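Local coordinates for maltose operon transcriptional repressor (Staphylococcus aureus subsp. aureus Mu50, PDB 3HCW), which probably represses transcription of a maltose operon as a LacI-type regulator, here as the C-terminal fragment with its periplasmic binding protein-like fold, at residues A[123-127]-A[156-162]; A[131-137]-A[193-199]; A[184-188]-A[215-221]; A[229-234]-A[279-283]. All blocks are in the same frame, centred on the assembly; numbering follows the deposited sequence.

Interaction 1 (A[123-127]-A[156-162])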
# COMPACT_ATOMS: atom_id res chain seq x y z
N THR A 123 -9.95 -20.92 -8.84
CA THR A 123 -9.36 -22.15 -9.36
C THR A 123 -10.14 -22.63 -10.59
O THR A 123 -9.54 -23.06 -11.56
CB THR A 123 -9.27 -23.30 -8.30
OG1 THR A 123 -8.67 -22.82 -7.08
CG2 THR A 123 -8.42 -24.46 -8.82
N ARG A 124 -11.47 -22.56 -10.54
CA ARG A 124 -12.32 -22.93 -11.69
C ARG A 124 -12.01 -22.11 -12.93
O ARG A 124 -11.88 -22.65 -14.02
CB ARG A 124 -13.81 -22.78 -11.35
CG ARG A 124 -14.58 -24.08 -11.21
CD ARG A 124 -14.78 -24.77 -12.56
NE ARG A 124 -15.99 -24.34 -13.27
CZ ARG A 124 -16.29 -24.67 -14.52
NH1 ARG A 124 -15.47 -25.43 -15.24
NH2 ARG A 124 -17.42 -24.23 -15.07
N HIS A 125 -11.88 -20.79 -12.74
CA HIS A 125 -11.59 -19.86 -13.84
C HIS A 125 -10.31 -20.18 -14.61
O HIS A 125 -10.31 -20.13 -15.86
CB HIS A 125 -11.55 -18.41 -13.34
CG HIS A 125 -10.89 -17.47 -14.29
ND1 HIS A 125 -11.50 -17.02 -15.44
CD2 HIS A 125 -9.66 -16.89 -14.27
CE1 HIS A 125 -10.69 -16.21 -16.08
NE2 HIS A 125 -9.56 -16.12 -15.40
N VAL A 126 -9.24 -20.50 -13.88
CA VAL A 126 -7.98 -20.85 -14.55
C VAL A 126 -8.10 -22.15 -15.33
O VAL A 126 -7.53 -22.28 -16.42
CB VAL A 126 -6.71 -20.80 -13.62
CG1 VAL A 126 -6.61 -19.45 -12.94
CG2 VAL A 126 -6.69 -21.91 -12.59
N ILE A 127 -8.90 -23.08 -14.81
CA ILE A 127 -9.16 -24.36 -15.49
C ILE A 127 -9.96 -24.13 -16.77
O ILE A 127 -9.67 -24.74 -17.80
CB ILE A 127 -9.82 -25.38 -14.53
CG1 ILE A 127 -8.82 -25.76 -13.43
CG2 ILE A 127 -10.34 -26.61 -15.27
CD1 ILE A 127 -9.32 -26.81 -12.44
N VAL A 156 -11.37 -28.10 -6.36
CA VAL A 156 -11.64 -27.90 -7.80
C VAL A 156 -10.62 -28.65 -8.66
O VAL A 156 -10.97 -29.26 -9.67
CB VAL A 156 -11.72 -26.40 -8.18
CG1 VAL A 156 -11.77 -26.21 -9.69
CG2 VAL A 156 -12.93 -25.80 -7.58
N ALA A 157 -9.37 -28.65 -8.20
CA ALA A 157 -8.31 -29.40 -8.85
C ALA A 157 -8.58 -30.90 -8.84
O ALA A 157 -8.33 -31.57 -9.84
CB ALA A 157 -6.96 -29.09 -8.21
N SER A 158 -9.09 -31.44 -7.74
CA SER A 158 -9.39 -32.88 -7.69
C SER A 158 -10.65 -33.19 -8.49
O SER A 158 -10.71 -34.21 -9.17
CB SER A 158 -9.51 -33.42 -6.25
OG SER A 158 -10.45 -32.69 -5.48
N GLN A 159 -11.63 -32.28 -8.42
CA GLN A 159 -12.89 -32.39 -9.18
C GLN A 159 -12.67 -32.51 -10.70
O GLN A 159 -13.41 -33.21 -11.39
CB GLN A 159 -13.82 -31.22 -8.85
CG GLN A 159 -15.19 -31.30 -9.50
CD GLN A 159 -16.08 -32.35 -8.88
OE1 GLN A 159 -16.78 -32.08 -7.91
NE2 GLN A 159 -16.07 -33.56 -9.46
N PHE A 160 -11.65 -31.83 -11.20
CA PHE A 160 -11.33 -31.89 -12.62
C PHE A 160 -10.14 -32.82 -12.90
O PHE A 160 -9.61 -32.86 -14.02
CB PHE A 160 -11.13 -30.49 -13.19
CG PHE A 160 -12.43 -29.71 -13.32
CD1 PHE A 160 -13.05 -29.57 -14.56
CD2 PHE A 160 -13.02 -29.12 -12.20
CE1 PHE A 160 -14.24 -28.86 -14.69
CE2 PHE A 160 -14.22 -28.41 -12.32
CZ PHE A 160 -14.83 -28.28 -13.57
N ASN A 161 -9.77 -33.59 -11.86
CA ASN A 161 -8.68 -34.59 -11.90
C ASN A 161 -7.37 -34.03 -12.47
O ASN A 161 -6.76 -34.61 -13.38
CB ASN A 161 -9.13 -35.86 -12.65
CG ASN A 161 -8.32 -37.09 -12.28
OD1 ASN A 161 -7.54 -37.60 -13.09
ND2 ASN A 161 -8.49 -37.57 -11.06
N LEU A 162 -6.98 -32.87 -11.95
CA LEU A 162 -5.75 -32.20 -12.37
C LEU A 162 -4.62 -32.41 -11.37
O LEU A 162 -4.86 -32.61 -10.17
CB LEU A 162 -6.00 -30.70 -12.56
CG LEU A 162 -6.11 -30.15 -13.99
CD1 LEU A 162 -7.14 -30.88 -14.84
CD2 LEU A 162 -6.43 -28.68 -13.96
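The ring of F160 carries I127 over one face, where CG2 of the isoleucine stands 4.1 Å from CD1 of the phenylalanine, and has the carbonyl oxygen of V156 at its edge, in plane. The guanidinium of R124 runs nearly parallel to this ring, the two planes 10° apart, but it approaches obliquely: NH1 comes within 3.4 Å of CZ of F160, and the arginine's CD also touches that end of the ring. The chain of R124 reaches there by bending at chi2 and chi3, while NH2 forms a salt bridge with E128 of its own helix. Deeper in, CG1 of V156, set anti to its backbone N (chi1 171°), lies 3.7 Å from CD1 of I127 and also packs against the CG of R124 and the CG2 of T123. I127 and L162 meet tip to tip, CD1 to CD2, at 3.8 Å. L162 follows a Schellman motif with N161 as its C-prime residue, which turns the chain back after the helix. No hydrogen bond crosses the contact, which is mostly apolar packing with the R124 guanidinium at its rim. It joins helix 115-129 to the C-terminal end of helix 144-159, and T123, A157 and L162 all rest on L134 of strand 133-139.

Interaction 2 (A[131-137]-A[193-199])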
# COMPACT_ATOMS: atom_id res chain seq x y z
N VAL A 131 -5.76 -25.62 -18.42
CA VAL A 131 -4.50 -25.91 -17.74
C VAL A 131 -4.32 -27.40 -17.51
O VAL A 131 -5.29 -28.14 -17.40
CB VAL A 131 -4.35 -25.20 -16.36
CG1 VAL A 131 -3.92 -23.77 -16.54
CG2 VAL A 131 -5.63 -25.28 -15.56
N ASP A 132 -3.06 -27.81 -17.40
CA ASP A 132 -2.74 -29.19 -17.11
C ASP A 132 -2.39 -29.36 -15.64
O ASP A 132 -2.86 -30.29 -14.99
CB ASP A 132 -1.61 -29.69 -18.01
CG ASP A 132 -1.98 -29.64 -19.49
OD1 ASP A 132 -1.32 -28.89 -20.25
OD2 ASP A 132 -2.94 -30.34 -19.90
N GLU A 133 -1.58 -28.43 -15.12
CA GLU A 133 -1.04 -28.53 -13.77
C GLU A 133 -1.22 -27.21 -13.00
O GLU A 133 -1.11 -26.13 -13.57
CB GLU A 133 0.44 -28.93 -13.85
CG GLU A 133 0.96 -29.72 -12.64
CD GLU A 133 1.88 -28.91 -11.74
OE1 GLU A 133 2.85 -28.31 -12.24
OE2 GLU A 133 1.63 -28.88 -10.51
N LEU A 134 -1.52 -27.32 -11.71
CA LEU A 134 -1.75 -26.15 -10.85
C LEU A 134 -0.79 -26.09 -9.66
O LEU A 134 -0.42 -27.13 -9.09
CB LEU A 134 -3.20 -26.15 -10.34
CG LEU A 134 -4.34 -26.13 -11.36
CD1 LEU A 134 -5.64 -26.64 -10.76
CD2 LEU A 134 -4.52 -24.73 -11.92
N ILE A 135 -0.40 -24.88 -9.29
CA ILE A 135 0.46 -24.63 -8.13
C ILE A 135 -0.20 -23.59 -7.22
O ILE A 135 -0.58 -22.51 -7.69
CB ILE A 135 1.88 -24.13 -8.55
CG1 ILE A 135 2.55 -25.12 -9.51
CG2 ILE A 135 2.77 -23.89 -7.33
CD1 ILE A 135 3.40 -24.45 -10.60
N PHE A 136 -0.37 -23.92 -5.94
CA PHE A 136 -0.81 -22.96 -4.93
C PHE A 136 0.36 -22.59 -4.03
O PHE A 136 1.02 -23.46 -3.47
CB PHE A 136 -1.96 -23.49 -4.07
CG PHE A 136 -2.71 -22.41 -3.31
CD1 PHE A 136 -3.86 -21.83 -3.85
CD2 PHE A 136 -2.26 -21.98 -2.05
CE1 PHE A 136 -4.56 -20.83 -3.16
CE2 PHE A 136 -2.94 -20.98 -1.35
CZ PHE A 136 -4.10 -20.41 -1.90
N ILE A 137 0.59 -21.29 -3.89
CA ILE A 137 1.67 -20.80 -3.05
C ILE A 137 1.10 -20.09 -1.81
O ILE A 137 0.28 -19.19 -1.93
CB ILE A 137 2.65 -19.89 -3.84
CG1 ILE A 137 3.15 -20.61 -5.09
CG2 ILE A 137 3.81 -19.45 -2.97
CD1 ILE A 137 4.23 -19.87 -5.86
N LYS A 193 0.60 -26.77 -19.74
CA LYS A 193 -0.06 -25.51 -19.42
C LYS A 193 -0.19 -25.36 -17.90
O LYS A 193 -0.87 -26.17 -17.24
CB LYS A 193 -1.40 -25.41 -20.15
CG LYS A 193 -1.32 -25.76 -21.65
CD LYS A 193 -2.39 -25.08 -22.50
CE LYS A 193 -3.71 -25.84 -22.51
NZ LYS A 193 -3.61 -27.16 -23.18
N GLN A 194 0.47 -24.36 -17.33
CA GLN A 194 0.47 -24.17 -15.87
C GLN A 194 -0.12 -22.86 -15.37
O GLN A 194 -0.17 -21.86 -16.09
CB GLN A 194 1.86 -24.37 -15.29
CG GLN A 194 2.19 -25.82 -14.99
CD GLN A 194 3.66 -26.13 -15.17
OE1 GLN A 194 4.27 -25.73 -16.16
NE2 GLN A 194 4.22 -26.87 -14.22
N ALA A 195 -0.58 -22.88 -14.13
CA ALA A 195 -1.07 -21.71 -13.43
C ALA A 195 -0.51 -21.68 -12.01
O ALA A 195 -0.43 -22.72 -11.33
CB ALA A 195 -2.60 -21.68 -13.39
N ILE A 196 -0.10 -20.48 -11.59
CA ILE A 196 0.36 -20.26 -10.23
C ILE A 196 -0.65 -19.39 -9.50
O ILE A 196 -0.97 -18.27 -9.94
CB ILE A 196 1.75 -19.59 -10.18
CG1 ILE A 196 2.81 -20.52 -10.77
CG2 ILE A 196 2.11 -19.19 -8.73
CD1 ILE A 196 4.11 -19.81 -11.16
N ILE A 197 -1.17 -19.91 -8.39
CA ILE A 197 -2.06 -19.14 -7.53
C ILE A 197 -1.41 -18.86 -6.18
O ILE A 197 -0.88 -19.77 -5.53
CB ILE A 197 -3.45 -19.83 -7.36
CG1 ILE A 197 -4.22 -19.78 -8.69
CG2 ILE A 197 -4.28 -19.13 -6.27
CD1 ILE A 197 -5.37 -20.81 -8.81
N SER A 198 -1.40 -17.58 -5.78
CA SER A 198 -0.88 -17.18 -4.47
C SER A 198 -2.01 -16.83 -3.53
O SER A 198 -3.02 -16.26 -3.93
CB SER A 198 0.05 -15.97 -4.59
OG SER A 198 1.10 -16.19 -5.51
N LEU A 199 -1.77 -17.15 -2.26
CA LEU A 199 -2.63 -16.82 -1.13
C LEU A 199 -3.13 -15.37 -1.05
O LEU A 199 -4.28 -15.13 -0.69
CB LEU A 199 -1.86 -17.15 0.16
CG LEU A 199 -2.61 -16.92 1.48
CD1 LEU A 199 -3.75 -17.92 1.58
CD2 LEU A 199 -1.68 -17.03 2.67
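E133 swings CG to the side of CB opposite its backbone N (chi1 -151°) and bends at chi2, which turns its carboxylate toward the amide of Q194, whose own chain is bent at chi2. NE2 of Q194 gives a 2.8 Å hydrogen bond to OE1 of E133, met nearly along the C-O axis; the oxygen lies close to the amide plane, although carboxylate and amide planes are 62° apart. At the strand entrance, D132 has CG anti to its carbonyl carbon (chi1 -61°), which places OD1 2.9 Å from the backbone N of K193, received on the anti lone pair. K193 O in turn accepts from D132 N and E133 N.

Strands 133-137 and 194-198 then run parallel as neighbours in the central sheet of the C-terminal lobe, a Rossmann-like layer between helices as in periplasmic binding proteins. The ladder passes from I135 N to A195 O, from I197 N to I135 O at 2.8 Å, and on through I137 to L199 N.

Side chains alternate between the two faces. On one, CD1 of I137 meets CG2 of I196 at 3.6 Å, and I135 lies beside I196, pointing the same way; helix 173-187 covers this face with L183 and M180. On the other, CE1 of F136 touches CG2 of I197 at 3.6 Å, and the carbonyl oxygen of I197 sits over one face of the phenyl ring. CB of A195 takes CD2 of L134 at 3.9 Å and CG1 of V131 at 4.0 Å. L134 also packs on helices 115-129 and 144-159, and F136 on F153.

Interaction 3 (A[184-188]-A[215-221])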
# COMPACT_ATOMS: atom_id res chain seq x y z
N HIS A 184 11.63 -24.28 -12.82
CA HIS A 184 11.99 -23.50 -14.00
C HIS A 184 11.85 -24.25 -15.33
O HIS A 184 11.23 -23.74 -16.26
CB HIS A 184 13.40 -22.93 -13.82
CG HIS A 184 13.84 -21.99 -14.90
ND1 HIS A 184 15.17 -21.84 -15.24
CD2 HIS A 184 13.14 -21.17 -15.71
CE1 HIS A 184 15.27 -20.96 -16.22
NE2 HIS A 184 14.05 -20.53 -16.52
N THR A 185 12.40 -25.47 -15.39
CA THR A 185 12.34 -26.31 -16.59
C THR A 185 10.91 -26.71 -16.98
O THR A 185 10.56 -26.65 -18.15
CB THR A 185 13.25 -27.58 -16.48
OG1 THR A 185 14.57 -27.19 -16.08
CG2 THR A 185 13.34 -28.31 -17.82
N ARG A 186 10.09 -27.09 -16.00
CA ARG A 186 8.70 -27.43 -16.28
C ARG A 186 7.87 -26.18 -16.63
O ARG A 186 7.02 -26.22 -17.52
CB ARG A 186 8.06 -28.22 -15.13
CG ARG A 186 6.76 -28.93 -15.52
CD ARG A 186 6.59 -30.24 -14.77
NE ARG A 186 5.42 -31.01 -15.21
CZ ARG A 186 5.40 -31.85 -16.24
NH1 ARG A 186 4.28 -32.50 -16.53
NH2 ARG A 186 6.49 -32.04 -16.99
N LEU A 187 8.17 -25.08 -15.94
CA LEU A 187 7.52 -23.80 -16.18
C LEU A 187 7.81 -23.25 -17.58
O LEU A 187 7.08 -22.40 -18.08
CB LEU A 187 7.92 -22.76 -15.11
CG LEU A 187 7.43 -23.00 -13.66
CD1 LEU A 187 7.84 -21.86 -12.74
CD2 LEU A 187 5.93 -23.22 -13.55
N LYS A 188 8.86 -23.78 -18.22
CA LYS A 188 9.27 -23.37 -19.56
C LYS A 188 8.87 -24.40 -20.63
O LYS A 188 9.10 -24.18 -21.82
CB LYS A 188 10.78 -23.14 -19.58
CG LYS A 188 11.22 -21.88 -20.31
CD LYS A 188 11.14 -20.66 -19.40
CE LYS A 188 11.81 -19.45 -20.04
NZ LYS A 188 10.95 -18.80 -21.07
N ASN A 215 12.86 -15.03 -16.29
CA ASN A 215 12.27 -14.89 -17.62
C ASN A 215 11.12 -15.86 -17.89
O ASN A 215 10.95 -16.34 -19.01
CB ASN A 215 13.33 -14.95 -18.72
CG ASN A 215 12.88 -14.28 -20.02
OD1 ASN A 215 13.16 -14.78 -21.11
ND2 ASN A 215 12.17 -13.16 -19.90
N ILE A 216 10.35 -16.15 -16.85
CA ILE A 216 9.15 -16.98 -16.95
C ILE A 216 7.96 -16.04 -17.22
O ILE A 216 7.45 -15.40 -16.30
CB ILE A 216 8.94 -17.81 -15.68
CG1 ILE A 216 10.18 -18.67 -15.39
CG2 ILE A 216 7.70 -18.68 -15.80
CD1 ILE A 216 10.18 -19.33 -14.03
N GLU A 217 7.55 -15.96 -18.48
CA GLU A 217 6.62 -14.92 -18.92
C GLU A 217 5.14 -15.28 -18.81
O GLU A 217 4.74 -16.42 -19.00
CB GLU A 217 6.98 -14.37 -20.31
CG GLU A 217 7.01 -15.36 -21.46
CD GLU A 217 8.09 -15.04 -22.49
OE1 GLU A 217 8.19 -13.86 -22.92
OE2 GLU A 217 8.84 -15.96 -22.87
N ILE A 218 4.35 -14.27 -18.48
CA ILE A 218 2.96 -14.43 -18.08
C ILE A 218 2.12 -13.61 -19.04
O ILE A 218 2.45 -12.45 -19.29
CB ILE A 218 2.76 -13.89 -16.64
CG1 ILE A 218 3.81 -14.48 -15.70
CG2 ILE A 218 1.34 -14.16 -16.12
CD1 ILE A 218 3.93 -13.76 -14.36
N PRO A 219 1.04 -14.20 -19.59
CA PRO A 219 0.52 -15.57 -19.43
C PRO A 219 1.18 -16.67 -20.27
O PRO A 219 0.84 -17.85 -20.08
CB PRO A 219 -0.94 -15.42 -19.86
CG PRO A 219 -0.88 -14.38 -20.92
CD PRO A 219 0.14 -13.38 -20.44
N LYS A 220 2.09 -16.30 -21.19
CA LYS A 220 2.71 -17.26 -22.13
C LYS A 220 3.31 -18.56 -21.52
O LYS A 220 2.97 -19.67 -21.95
CB LYS A 220 3.77 -16.57 -22.99
CG LYS A 220 4.37 -17.48 -24.06
CD LYS A 220 5.61 -16.88 -24.68
CE LYS A 220 6.14 -17.77 -25.80
NZ LYS A 220 7.37 -17.22 -26.41
N ASP A 221 4.18 -18.44 -20.54
CA ASP A 221 4.76 -19.66 -19.94
C ASP A 221 3.80 -20.19 -18.89
O ASP A 221 3.50 -21.37 -18.87
CB ASP A 221 6.15 -19.41 -19.36
CG ASP A 221 7.21 -19.20 -20.42
OD1 ASP A 221 7.26 -19.98 -21.40
OD2 ASP A 221 8.02 -18.25 -20.27
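OD2 of D221 is gripped by two donors: the backbone N of E217 at 2.9 Å, within its own loop, and, in one of the two modelled conformers of K188, the lysine NZ at 3.1 Å, across the contact. The NZ contacts are less certain for that reason. The lysine comes in on the syn side, 34° out of the carboxylate plane, whereas the amide uses the anti lone pair. K188, E217 and D221 form a salt-bridge network between the C-terminal end of helix 173-187 and the loop that leads from helix 201-213 to strand 222-227 in the alpha/beta C-terminal lobe. The link to E217 is long, with NZ of K188 4.0 Å from OE2. A weak hydrogen bond from the same NZ to N215 O is a third tie; N215 itself ends the preceding helix in a Schellman motif. K188 reaches these acceptors through bends at chi2 and chi4.

The two anionic groups would be expected to stabilise the protonated lysine. D221 is held on its backbone side as well, since its N donates to E217 O; together with the bond from E217 N to OD2, this ties the two residues across the turn that contains the cis peptide before P219. Next to the loop, the second subunit contributes Y212, whose OH is hydrogen-bonded to I218 N and whose side chain packs on E217.

Beside the charged cluster lies an apolar patch. I216 crosses L187 and H184, with CD1 of I216 touching CD2 of the imidazole at 3.9 Å and, more closely, CD1 of L187 at 3.7 Å.

Interaction 4 (A[229-234]-A[279-283])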
# COMPACT_ATOMS: atom_id res chain seq x y z
N ASP A 229 -7.88 -8.14 -4.48
CA ASP A 229 -7.73 -7.13 -5.52
C ASP A 229 -7.58 -5.74 -4.92
O ASP A 229 -8.34 -5.36 -4.04
CB ASP A 229 -8.93 -7.13 -6.46
CG ASP A 229 -8.72 -6.25 -7.68
OD1 ASP A 229 -7.60 -6.26 -8.22
OD2 ASP A 229 -9.67 -5.56 -8.10
N SER A 230 -6.57 -5.02 -5.39
CA SER A 230 -6.42 -3.61 -5.12
C SER A 230 -5.79 -3.00 -6.37
O SER A 230 -5.65 -3.66 -7.40
CB SER A 230 -5.49 -3.39 -3.92
OG SER A 230 -4.16 -3.76 -4.24
N TYR A 231 -5.39 -1.74 -6.24
CA TYR A 231 -4.68 -1.02 -7.28
C TYR A 231 -3.37 -1.72 -7.66
O TYR A 231 -2.93 -1.63 -8.80
CB TYR A 231 -4.42 0.43 -6.84
CG TYR A 231 -3.91 1.34 -7.95
CD1 TYR A 231 -4.67 1.57 -9.10
CD2 TYR A 231 -2.67 1.96 -7.84
CE1 TYR A 231 -4.19 2.40 -10.12
CE2 TYR A 231 -2.19 2.79 -8.84
CZ TYR A 231 -2.94 3.01 -9.98
OH TYR A 231 -2.44 3.83 -10.97
N LEU A 232 -2.79 -2.45 -6.71
CA LEU A 232 -1.48 -3.10 -6.89
C LEU A 232 -1.48 -4.31 -7.81
O LEU A 232 -0.51 -4.54 -8.52
CB LEU A 232 -0.86 -3.45 -5.54
CG LEU A 232 -0.51 -2.26 -4.65
CD1 LEU A 232 -0.02 -2.73 -3.29
CD2 LEU A 232 0.54 -1.35 -5.32
N THR A 233 -2.55 -5.09 -7.78
CA THR A 233 -2.70 -6.21 -8.71
C THR A 233 -3.13 -5.70 -10.09
O THR A 233 -2.74 -6.27 -11.10
CB THR A 233 -3.71 -7.25 -8.21
OG1 THR A 233 -4.86 -6.59 -7.68
CG2 THR A 233 -3.09 -8.12 -7.13
N GLU A 234 -3.93 -4.63 -10.10
CA GLU A 234 -4.31 -3.94 -11.33
C GLU A 234 -3.11 -3.44 -12.14
O GLU A 234 -3.11 -3.51 -13.36
CB GLU A 234 -5.23 -2.76 -10.99
CG GLU A 234 -5.88 -2.12 -12.22
CD GLU A 234 -6.87 -1.01 -11.88
OE1 GLU A 234 -7.03 -0.11 -12.72
OE2 GLU A 234 -7.49 -1.05 -10.79
N LEU A 279 -14.60 -12.24 -8.62
CA LEU A 279 -13.52 -12.45 -9.57
C LEU A 279 -13.40 -11.25 -10.52
O LEU A 279 -14.40 -10.81 -11.09
CB LEU A 279 -13.75 -13.74 -10.36
CG LEU A 279 -12.78 -14.08 -11.50
CD1 LEU A 279 -11.41 -14.42 -10.96
CD2 LEU A 279 -13.31 -15.22 -12.34
N LYS A 280 -12.19 -10.72 -10.63
CA LYS A 280 -11.82 -9.70 -11.61
C LYS A 280 -10.79 -10.31 -12.56
O LYS A 280 -9.65 -10.55 -12.17
CB LYS A 280 -11.19 -8.47 -10.92
CG LYS A 280 -12.02 -7.78 -9.84
CD LYS A 280 -12.87 -6.65 -10.41
CE LYS A 280 -13.30 -5.65 -9.34
NZ LYS A 280 -14.16 -6.28 -8.29
N ILE A 281 -11.21 -10.57 -13.80
CA ILE A 281 -10.34 -11.19 -14.81
C ILE A 281 -9.45 -10.15 -15.48
O ILE A 281 -9.93 -9.12 -15.95
CB ILE A 281 -11.16 -11.93 -15.88
CG1 ILE A 281 -12.08 -12.96 -15.21
CG2 ILE A 281 -10.24 -12.60 -16.92
CD1 ILE A 281 -13.17 -13.55 -16.12
N ARG A 282 -8.15 -10.41 -15.48
CA ARG A 282 -7.19 -9.50 -16.10
C ARG A 282 -6.26 -10.29 -17.04
O ARG A 282 -6.50 -11.46 -17.32
CB ARG A 282 -6.41 -8.71 -15.04
CG ARG A 282 -7.29 -7.80 -14.16
CD ARG A 282 -6.52 -6.60 -13.60
NE ARG A 282 -7.39 -5.76 -12.78
CZ ARG A 282 -7.63 -5.98 -11.48
NH1 ARG A 282 -7.06 -7.00 -10.85
NH2 ARG A 282 -8.46 -5.18 -10.82
N LYS A 283 -5.18 -9.65 -17.50
CA LYS A 283 -4.28 -10.22 -18.51
C LYS A 283 -3.60 -11.54 -18.08
O LYS A 283 -3.38 -12.43 -18.91
CB LYS A 283 -3.25 -9.15 -18.95
CG LYS A 283 -1.99 -9.65 -19.69
CD LYS A 283 -2.27 -10.14 -21.12
CE LYS A 283 -2.27 -9.00 -22.12
NZ LYS A 283 -2.62 -9.47 -23.49
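D229 and R282 meet in an end-on salt bridge: NH1 of R282 lies 2.8 Å from OD1 of D229, while NH2 reaches OD2 at 3.0 Å and OD1 at 2.9 Å. The bridge ties the loop entering helix 231-234 to the chain just beyond strand 272-280 in the C-terminal lobe of this periplasmic binding protein-like fold. The carboxylate is at the edge of the guanidinium, the planes turned 36° apart; NH1 therefore meets OD1 from above the carboxylate plane, and NH2 comes to both oxygens on the syn side. Next to the bridge, T233 OG1 lies 2.8 Å from OD1 of D229. With R282 extended from CG to NE, its flat group slips between K280 CB over one face and E234 CA over the other. The carboxylate of E234 adds a nearby charge, but no N-H points at it.

Further out, Q240 O accepts from NH1 of R282, and K280 NZ is paired with E278 and D244 rather than with D229. The short helix also faces the second subunit, where L232 packs on its counterpart L232. S230 sits at the N-cap of this helix, its OG accepting from L232 N at 3.1 Å.

Interaction 2 is the buried core of the set, a parallel strand pair held by backbone bonds, whereas interaction 4 is a surface contact and interactions 1 and 3 are partly buried. Interaction 1 packs helices by apolar side chains over one face of that strand pair and touches it through V126 on L134 and L162 on V131. Interaction 3 lies at the C-terminal end of helix 173-187, which covers the other face, and meets interaction 2 at Q194 and I135. Charge rules at the periphery: a lysine among carboxylates in interaction 3, a two-nitrogen arginine grip in interaction 4. Both of these touch the second subunit, and H125 packs on L279 and I281 to join interactions 1 and 4.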